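Long-range contacts in inositol 2-dehydrogenase (Sinorhizobium meliloti, PDB 4HKT), which catalyses the NAD+-dependent oxidation of myo-inositol to scyllo-inosose (2-keto-myo-inositol), the first step of myo-inositol degradation: residues B[6-11]-B[68-73]; B[16-21]-B[282-287]; B[124-129]-B[277-282]. All blocks are in the same frame, centred on the assembly; numbering follows the deposited sequence.

Interaction 1 (B[6-11]-B[68-73])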
loop_
_atom_site.group_PDB
_atom_site.type_symbol
_atom_site.label_atom_id
_atom_site.label_comp_id
_atom_site.label_asym_id
_atom_site.label_seq_id
_atom_site.Cartn_x
_atom_site.Cartn_y
_atom_site.Cartn_z
ATOM N N PHE B 6 14.381 31.009 25.520
ATOM C CA PHE B 6 14.745 31.141 24.112
ATOM C C PHE B 6 14.500 32.545 23.566
ATOM O O PHE B 6 13.454 33.157 23.808
ATOM C CB PHE B 6 13.902 30.168 23.265
ATOM C CG PHE B 6 14.359 28.739 23.325
ATOM C CD1 PHE B 6 15.109 28.186 22.289
ATOM C CD2 PHE B 6 14.034 27.937 24.406
ATOM C CE1 PHE B 6 15.531 26.871 22.349
ATOM C CE2 PHE B 6 14.450 26.620 24.476
ATOM C CZ PHE B 6 15.192 26.078 23.437
ATOM N N GLY B 7 15.458 33.030 22.797
ATOM C CA GLY B 7 15.244 34.161 21.922
ATOM C C GLY B 7 15.167 33.608 20.519
ATOM O O GLY B 7 15.988 32.765 20.159
ATOM N N LEU B 8 14.192 34.075 19.744
ATOM C CA LEU B 8 14.038 33.715 18.339
ATOM C C LEU B 8 14.469 34.898 17.492
ATOM O O LEU B 8 14.014 36.019 17.718
ATOM C CB LEU B 8 12.574 33.365 18.024
ATOM C CG LEU B 8 12.179 33.140 16.559
ATOM C CD1 LEU B 8 13.051 32.084 15.911
ATOM C CD2 LEU B 8 10.713 32.741 16.437
ATOM N N LEU B 9 15.339 34.641 16.515
ATOM C CA LEU B 9 15.793 35.653 15.580
ATOM C C LEU B 9 15.310 35.268 14.213
ATOM O O LEU B 9 15.726 34.237 13.661
ATOM C CB LEU B 9 17.314 35.759 15.562
ATOM C CG LEU B 9 18.014 35.754 16.914
ATOM C CD1 LEU B 9 19.497 35.986 16.701
ATOM C CD2 LEU B 9 17.450 36.809 17.842
ATOM N N GLY B 10 14.424 36.094 13.669
ATOM C CA GLY B 10 13.794 35.832 12.384
ATOM C C GLY B 10 12.363 35.347 12.565
ATOM O O GLY B 10 12.110 34.378 13.291
ATOM N N ALA B 11 11.430 35.999 11.873
ATOM C CA ALA B 11 9.998 35.729 12.042
ATOM C C ALA B 11 9.286 35.313 10.749
ATOM O O ALA B 11 8.066 35.412 10.662
ATOM C CB ALA B 11 9.317 36.956 12.652
ATOM N N VAL B 68 17.521 30.747 18.656
ATOM C CA VAL B 68 17.170 30.063 17.431
ATOM C C VAL B 68 17.355 31.093 16.329
ATOM O O VAL B 68 16.690 32.134 16.325
ATOM C CB VAL B 68 15.718 29.565 17.482
ATOM C CG1 VAL B 68 15.277 29.064 16.127
ATOM C CG2 VAL B 68 15.581 28.461 18.534
ATOM N N ILE B 69 18.269 30.810 15.407
ATOM C CA ILE B 69 18.587 31.751 14.332
ATOM C C ILE B 69 17.897 31.286 13.040
ATOM O O ILE B 69 18.260 30.238 12.443
ATOM C CB ILE B 69 20.101 31.894 14.112
ATOM C CG1 ILE B 69 20.813 32.286 15.404
ATOM C CG2 ILE B 69 20.374 32.874 12.977
ATOM C CD1 ILE B 69 22.327 32.132 15.362
ATOM N N CYS B 70 16.896 32.080 12.650
ATOM C CA CYS B 70 16.068 31.877 11.473
ATOM C C CYS B 70 16.114 33.122 10.575
ATOM O O CYS B 70 15.202 33.348 9.818
ATOM C CB CYS B 70 14.612 31.628 11.900
ATOM S SG CYS B 70 14.478 30.175 12.962
ATOM N N THR B 71 17.159 33.921 10.687
ATOM C CA THR B 71 17.316 35.113 9.861
ATOM C C THR B 71 17.854 34.717 8.484
ATOM O O THR B 71 18.152 33.554 8.239
ATOM C CB THR B 71 18.280 36.102 10.544
ATOM O OG1 THR B 71 19.429 35.382 10.990
ATOM C CG2 THR B 71 17.612 36.790 11.734
ATOM N N PRO B 72 18.009 35.682 7.581
ATOM C CA PRO B 72 18.572 35.323 6.286
ATOM C C PRO B 72 19.952 34.677 6.383
ATOM O O PRO B 72 20.710 34.964 7.308
ATOM C CB PRO B 72 18.698 36.672 5.590
ATOM C CG PRO B 72 17.583 37.476 6.168
ATOM C CD PRO B 72 17.585 37.092 7.617
ATOM N N THR B 73 20.265 33.849 5.389
ATOM C CA THR B 73 21.505 33.076 5.333
ATOM C C THR B 73 22.784 33.894 5.497
ATOM O O THR B 73 23.690 33.452 6.179
ATOM C CB THR B 73 21.581 32.337 4.002
ATOM O OG1 THR B 73 20.525 31.378 3.936
ATOM C CG2 THR B 73 22.944 31.674 3.812
#
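Leu8 and Leu9 lie level with Val68 and Ile69 in parallel register, zipped by three backbone hydrogen bonds. Val68 N donates to Gly7 O, Leu9 N to Val68 O, and Cys70 N to Leu9 O at 2.7 Å. The dense part of the contact is the face bearing Phe6, Leu8 and Val68, which helix 13-24 covers. Val68 divides its two methyls there: with CG1 anti to the backbone N (chi1 170°), CG1 meets Leu8 CD1 at 3.8 Å, while CG2 reaches the edge of the Phe6 ring, 3.8 Å from Phe6 CD1. Leu8 CD1 also touches Cys70 SG. On the other face, under helix 76-85, Leu9 and Ile69 stand side by side and point the same way, their side chains meeting at Leu9 CD1 and Ile69 CG1, 4.1 Å apart.

These are the two central strands of the Rossmann sheet, at the switch point where the chain leaves strand 4-9 for a helix on one face and strand 66-69 for a helix on the other. Gly10, the first glycine of a sequence consistent with the dinucleotide-binding GxGxxG motif, passes so near Cys70 that a CB on it would run into Cys70 O. Beyond the strand ends the pairing gives out toward solvent: Thr71 still rests CG2 4.0 Å from Leu9 CB, but its OG1 bonds to Thr75, and Pro72 is exposed.

Interaction 2 (B[16-21]-B[282-287]); sequences KVHAKA and EAYANE. With EDO (1,2-ethanediol), chain V.
Val17 sets its CG1 over one face of the Tyr284 ring, displaced toward the CD2 and CE2 rim, in a CH-pi contact whose modelled closeness is too short to be trusted. The torsion of Val17, with CG1 anti to the backbone N (chi1 162°), aims this methyl at the ring. Tyr284 in turn directs an edge at the face of His18, an offset edge-to-face pair with ring centroids 5.5 Å apart and planes at 76°. At the rim of the imidazole, Glu287 OE1 lies in the ring plane, 3.2 Å from His18 CE1. That approach is not a hydrogen bond, and the buried His18 ND1 has no partner in the model. One turn on from Val17, Ala21 CB rests 3.6 Å from Tyr284 O and 4.1 Å from Tyr284 CB. An alanine at Tyr284 would keep both contacts to Ala21 but is likely to open a gap under Val17 CG1 and leave the His18 face without this ring edge.

The axes of segments 16-21 and 282-287 pass 9.1 Å apart at 62°, with Ala21 and Ala285 the nearest pair by CA atoms. Helix 13-24 is the first helix of the Rossmann domain, following its glycine-rich turn; in this Gfo/Idh/MocA family member helix 281-297 packs back against it from far along the chain. Further out, His18 NE2 is hydrogen-bonded to Glu93 OE2 and its ring meets that of Phe91, which would together orient the imidazole. Asn122 touches both Tyr284 and Glu287. Away from helix 13-24, an ethanediol, probably from the crystallisation liquor, donates from O1 to Asn286 O.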
loop_
_atom_site.group_PDB
_atom_site.type_symbol
_atom_site.label_atom_id
_atom_site.label_comp_id
_atom_site.label_asym_id
_atom_site.label_seq_id
_atom_site.Cartn_x
_atom_site.Cartn_y
_atom_site.Cartn_z
ATOM N N LYS B 16 8.425 30.877 12.232
ATOM C CA LYS B 16 7.118 30.521 12.795
ATOM C C LYS B 16 7.085 29.061 13.239
ATOM O O LYS B 16 6.513 28.726 14.268
ATOM C CB LYS B 16 5.995 30.778 11.785
ATOM C CG LYS B 16 5.718 32.251 11.488
ATOM C CD LYS B 16 4.511 32.415 10.559
ATOM C CE LYS B 16 3.988 33.845 10.507
ATOM N NZ LYS B 16 4.401 34.576 9.273
ATOM N N VAL B 17 7.736 28.200 12.469
ATOM C CA VAL B 17 7.731 26.776 12.740
ATOM C C VAL B 17 8.483 26.487 14.040
ATOM O O VAL B 17 8.050 25.656 14.853
ATOM C CB VAL B 17 8.361 26.004 11.564
ATOM C CG1 VAL B 17 8.754 24.613 11.980
ATOM C CG2 VAL B 17 7.409 25.962 10.366
ATOM N N HIS B 18 9.616 27.163 14.234
ATOM C CA HIS B 18 10.367 27.044 15.492
ATOM C C HIS B 18 9.673 27.680 16.691
ATOM O O HIS B 18 9.752 27.168 17.786
ATOM C CB HIS B 18 11.773 27.607 15.333
ATOM C CG HIS B 18 12.626 26.775 14.446
ATOM N ND1 HIS B 18 13.018 25.501 14.789
ATOM C CD2 HIS B 18 13.107 27.000 13.204
ATOM C CE1 HIS B 18 13.746 24.992 13.812
ATOM N NE2 HIS B 18 13.805 25.880 12.833
ATOM N N ALA B 19 9.007 28.799 16.476
ATOM C CA ALA B 19 8.184 29.396 17.504
ATOM C C ALA B 19 7.199 28.349 18.036
ATOM O O ALA B 19 7.086 28.132 19.262
ATOM C CB ALA B 19 7.431 30.595 16.932
ATOM N N LYS B 20 6.503 27.689 17.107
ATOM C CA LYS B 20 5.541 26.638 17.459
ATOM C C LYS B 20 6.208 25.512 18.230
ATOM O O LYS B 20 5.655 25.025 19.218
ATOM C CB LYS B 20 4.857 26.061 16.210
ATOM C CG LYS B 20 3.945 24.871 16.511
ATOM C CD LYS B 20 3.035 24.496 15.348
ATOM C CE LYS B 20 1.858 23.666 15.870
ATOM N NZ LYS B 20 1.045 23.017 14.806
ATOM N N ALA B 21 7.380 25.071 17.778
ATOM C CA ALA B 21 8.030 23.922 18.424
ATOM C C ALA B 21 8.567 24.290 19.807
ATOM O O ALA B 21 8.530 23.483 20.723
ATOM C CB ALA B 21 9.142 23.362 17.553
ATOM N N GLU B 282 6.458 17.047 13.676
ATOM C CA GLU B 282 7.027 16.207 14.716
ATOM C C GLU B 282 8.549 16.344 14.749
ATOM O O GLU B 282 9.176 16.335 15.826
ATOM C CB GLU B 282 6.628 14.734 14.548
ATOM C CG GLU B 282 5.167 14.439 14.843
ATOM C CD GLU B 282 4.759 13.095 14.304
ATOM O OE1 GLU B 282 4.798 12.111 15.070
ATOM O OE2 GLU B 282 4.450 13.023 13.099
ATOM N N ALA B 283 9.161 16.453 13.571
ATOM C CA ALA B 283 10.607 16.573 13.515
ATOM C C ALA B 283 11.088 17.838 14.228
ATOM O O ALA B 283 12.027 17.766 15.024
ATOM C CB ALA B 283 11.104 16.514 12.071
ATOM N N TYR B 284 10.443 18.973 13.963
ATOM C CA TYR B 284 10.783 20.224 14.663
ATOM C C TYR B 284 10.591 20.118 16.195
ATOM O O TYR B 284 11.401 20.647 16.943
ATOM C CB TYR B 284 9.998 21.398 14.114
ATOM C CG TYR B 284 10.311 21.699 12.660
ATOM C CD1 TYR B 284 11.602 22.050 12.264
ATOM C CD2 TYR B 284 9.321 21.626 11.678
ATOM C CE1 TYR B 284 11.896 22.305 10.919
ATOM C CE2 TYR B 284 9.607 21.885 10.346
ATOM C CZ TYR B 284 10.883 22.230 9.976
ATOM O OH TYR B 284 11.149 22.511 8.662
ATOM N N ALA B 285 9.564 19.401 16.661
ATOM C CA ALA B 285 9.419 19.170 18.103
ATOM C C ALA B 285 10.594 18.375 18.658
ATOM O O ALA B 285 11.158 18.738 19.703
ATOM C CB ALA B 285 8.097 18.471 18.425
ATOM N N ASN B 286 10.976 17.305 17.955
ATOM C CA ASN B 286 11.997 16.412 18.433
ATOM C C ASN B 286 13.353 17.110 18.465
ATOM O O ASN B 286 14.210 16.853 19.335
ATOM C CB ASN B 286 12.089 15.175 17.513
ATOM C CG ASN B 286 10.942 14.204 17.706
ATOM O OD1 ASN B 286 10.210 14.262 18.698
ATOM N ND2 ASN B 286 10.787 13.277 16.750
ATOM N N GLU B 287 13.559 17.954 17.466
ATOM C CA GLU B 287 14.788 18.710 17.297
ATOM C C GLU B 287 15.023 19.678 18.468
ATOM O O GLU B 287 16.094 19.687 19.061
ATOM C CB GLU B 287 14.653 19.480 15.985
ATOM C CG GLU B 287 15.713 20.476 15.621
ATOM C CD GLU B 287 15.385 21.116 14.276
ATOM O OE1 GLU B 287 14.387 21.837 14.183
ATOM O OE2 GLU B 287 16.095 20.868 13.298
HETATM C C1 EDO V . 13.886 13.893 20.506
HETATM O O1 EDO V . 14.613 14.858 21.234
HETATM C C2 EDO V . 14.837 13.299 19.491
HETATM O O2 EDO V . 14.143 12.401 18.636
#

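Interaction 3 (B[124-129]-B[277-282]). With EDO (1,2-ethanediol), chain S.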
loop_
_atom_site.group_PDB
_atom_site.type_symbol
_atom_site.label_atom_id
_atom_site.label_comp_id
_atom_site.label_asym_id
_atom_site.label_seq_id
_atom_site.Cartn_x
_atom_site.Cartn_y
_atom_site.Cartn_z
ATOM N N ARG B 124 16.817 14.637 10.276
ATOM C CA ARG B 124 17.370 13.654 11.168
ATOM C C ARG B 124 16.463 13.355 12.405
ATOM O O ARG B 124 16.710 12.373 13.095
ATOM C CB ARG B 124 18.717 14.110 11.677
ATOM C CG ARG B 124 19.849 14.126 10.690
ATOM C CD ARG B 124 21.103 14.401 11.456
ATOM N NE ARG B 124 22.238 14.444 10.573
ATOM C CZ ARG B 124 23.426 13.963 10.876
ATOM N NH1 ARG B 124 23.661 13.401 12.078
ATOM N NH2 ARG B 124 24.397 14.056 9.978
ATOM N N PHE B 125 15.477 14.224 12.684
ATOM C CA PHE B 125 14.576 14.096 13.848
ATOM C C PHE B 125 13.157 13.655 13.473
ATOM O O PHE B 125 12.277 13.533 14.340
ATOM C CB PHE B 125 14.548 15.427 14.631
ATOM C CG PHE B 125 15.859 15.785 15.225
ATOM C CD1 PHE B 125 16.323 15.114 16.327
ATOM C CD2 PHE B 125 16.665 16.762 14.651
ATOM C CE1 PHE B 125 17.559 15.418 16.882
ATOM C CE2 PHE B 125 17.884 17.078 15.206
ATOM C CZ PHE B 125 18.346 16.398 16.319
ATOM N N ASP B 126 12.922 13.438 12.175
ATOM C CA ASP B 126 11.645 12.911 11.697
ATOM C C ASP B 126 11.432 11.497 12.255
ATOM O O ASP B 126 12.357 10.663 12.186
ATOM C CB ASP B 126 11.634 12.847 10.165
ATOM C CG ASP B 126 10.347 12.312 9.635
ATOM O OD1 ASP B 126 9.275 12.940 9.934
ATOM O OD2 ASP B 126 10.383 11.217 9.010
ATOM N N PRO B 127 10.224 11.202 12.792
ATOM C CA PRO B 127 10.059 9.863 13.393
ATOM C C PRO B 127 10.248 8.720 12.398
ATOM O O PRO B 127 10.796 7.688 12.760
ATOM C CB PRO B 127 8.624 9.868 13.932
ATOM C CG PRO B 127 8.198 11.282 13.948
ATOM C CD PRO B 127 8.993 11.998 12.879
ATOM N N HIS B 128 9.867 8.932 11.142
ATOM C CA HIS B 128 10.000 7.894 10.112
ATOM C C HIS B 128 11.434 7.689 9.692
ATOM O O HIS B 128 11.936 6.557 9.652
ATOM C CB HIS B 128 9.093 8.238 8.919
ATOM C CG HIS B 128 7.787 8.798 9.360
ATOM N ND1 HIS B 128 6.791 8.002 9.875
ATOM C CD2 HIS B 128 7.357 10.073 9.493
ATOM C CE1 HIS B 128 5.771 8.757 10.240
ATOM N NE2 HIS B 128 6.104 10.021 10.051
ATOM N N PHE B 129 12.137 8.786 9.419
ATOM C CA PHE B 129 13.540 8.657 9.082
ATOM C C PHE B 129 14.395 8.138 10.236
ATOM O O PHE B 129 15.344 7.370 10.012
ATOM C CB PHE B 129 14.098 9.961 8.539
ATOM C CG PHE B 129 13.403 10.481 7.309
ATOM C CD1 PHE B 129 12.750 9.640 6.415
ATOM C CD2 PHE B 129 13.421 11.833 7.037
ATOM C CE1 PHE B 129 12.117 10.144 5.306
ATOM C CE2 PHE B 129 12.827 12.343 5.897
ATOM C CZ PHE B 129 12.185 11.489 5.021
HETATM N N MSE B 277 6.467 22.868 6.385
HETATM C CA MSE B 277 5.670 23.402 7.485
HETATM C C MSE B 277 4.857 22.313 8.120
HETATM O O MSE B 277 4.855 22.188 9.339
HETATM C CB MSE B 277 4.726 24.539 7.062
HETATM C CG MSE B 277 5.452 25.823 6.618
HETATM SE SE MSE B 277 6.170 25.735 4.773
HETATM C CE MSE B 277 4.445 25.673 3.788
ATOM N N THR B 278 4.142 21.525 7.330
ATOM C CA THR B 278 3.353 20.458 7.929
ATOM C C THR B 278 4.011 19.103 7.845
ATOM O O THR B 278 3.728 18.267 8.676
ATOM C CB THR B 278 1.914 20.346 7.411
ATOM O OG1 THR B 278 1.910 20.258 5.996
ATOM C CG2 THR B 278 1.052 21.527 7.889
ATOM N N ARG B 279 4.877 18.857 6.865
ATOM C CA ARG B 279 5.510 17.529 6.771
ATOM C C ARG B 279 6.359 17.246 8.011
ATOM O O ARG B 279 6.381 16.103 8.521
ATOM C CB ARG B 279 6.382 17.361 5.475
ATOM C CG ARG B 279 7.360 16.168 5.523
ATOM C CD ARG B 279 6.670 14.817 5.378
ATOM N NE ARG B 279 7.544 13.637 5.422
ATOM C CZ ARG B 279 8.076 13.109 6.527
ATOM N NH1 ARG B 279 7.830 13.644 7.717
ATOM N NH2 ARG B 279 8.844 12.032 6.462
ATOM N N TYR B 280 7.047 18.262 8.512
ATOM C CA TYR B 280 8.039 18.031 9.561
ATOM C C TYR B 280 7.706 18.538 10.982
ATOM O O TYR B 280 8.596 18.651 11.830
ATOM C CB TYR B 280 9.397 18.555 9.078
ATOM C CG TYR B 280 9.995 17.665 7.971
ATOM C CD1 TYR B 280 10.284 16.333 8.210
ATOM C CD2 TYR B 280 10.292 18.188 6.704
ATOM C CE1 TYR B 280 10.813 15.514 7.215
ATOM C CE2 TYR B 280 10.845 17.394 5.703
ATOM C CZ TYR B 280 11.095 16.059 5.959
ATOM O OH TYR B 280 11.620 15.260 4.979
ATOM N N THR B 281 6.427 18.746 11.270
ATOM C CA THR B 281 6.025 19.232 12.600
ATOM C C THR B 281 6.571 18.370 13.762
ATOM O O THR B 281 7.150 18.923 14.710
ATOM C CB THR B 281 4.514 19.399 12.739
ATOM O OG1 THR B 281 3.920 18.116 12.811
ATOM C CG2 THR B 281 3.936 20.150 11.568
ATOM N N GLU B 282 6.458 17.047 13.676
ATOM C CA GLU B 282 7.027 16.207 14.716
ATOM C C GLU B 282 8.549 16.344 14.749
ATOM O O GLU B 282 9.176 16.335 15.826
ATOM C CB GLU B 282 6.628 14.734 14.548
ATOM C CG GLU B 282 5.167 14.439 14.843
ATOM C CD GLU B 282 4.759 13.095 14.304
ATOM O OE1 GLU B 282 4.798 12.111 15.070
ATOM O OE2 GLU B 282 4.450 13.023 13.099
HETATM C C1 EDO S . 26.575 10.145 11.200
HETATM O O1 EDO S . 25.280 10.128 11.815
HETATM C C2 EDO S . 26.737 11.382 10.301
HETATM O O2 EDO S . 26.357 12.592 10.995
HETATM O O HOH W 1 8.180 15.108 11.174
HETATM O O HOH W 2 4.697 12.201 10.522
#
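Arg279 grips Asp126 end-on with two nitrogens, one to each carboxylate oxygen: NH1 to OD1 at 2.7 Å and NH2 to OD2 at 3.1 Å. Both oxygens lie close to the guanidinium plane, yet the arginine comes from above the carboxylate, the two planes standing 62° apart. The opposite face of the carboxylate is taken by the backbone, Phe129 N donating to Asp126 OD2 at 3.0 Å with a weaker bond from His128 N. Asp126 is thus the N-cap of helix 127-137, the first helix packed against the large mixed sheet of the C-terminal domain, and its salt bridge ties that helix start to the junction of helices 276-279 and 281-297.

Arg279 CG lies over the centre of the Tyr280 ring; beyond it the chain bends at chi2 (73°), which turns CD. Arg279 NH2 sits over one face of the Phe129 ring, 3.7 Å from Phe129 CZ, with the planes 49° apart. Tyr280 and Phe129 cross at about a right angle, Tyr280 OH 3.3 Å from Phe129 CE2 at the ring edge; that hydroxyl is hydrogen-bonded to Gln238. Pro127 CG packs across Glu282, 3.7 Å from Glu282 OE1. A water in the plane of the His128 ring joins NE2, at 2.6 Å, to Glu282 OE2, at 2.7 Å. His128 ND1, for its part, bonds to Ser258 N of the second subunit, so this edge also belongs to a subunit interface.

How the interactions relate
The three contacts step from the Rossmann core toward the C-terminal domain. Interactions 1 and 2, with centres 13 Å apart, meet at His18: its CD2 packs 3.5 Å from Cys70 SG and its CB 3.9 Å from Val68 CG1, so helix 13-24 links the sheet to helix 281-297. Interactions 2 and 3 have centres 9 Å apart and share Glu282 and that helix; Asn286 ND2 reaches Phe125 O at 2.8 Å, while Ala283 and Glu287 pack on the turn at Phe125 and Asp126. Interactions 1 and 3 do not touch, their nearest atoms being about 11 Å apart. No NAD or inositol is bound, but Gly10 in interaction 1 belongs to the probable dinucleotide-binding turn.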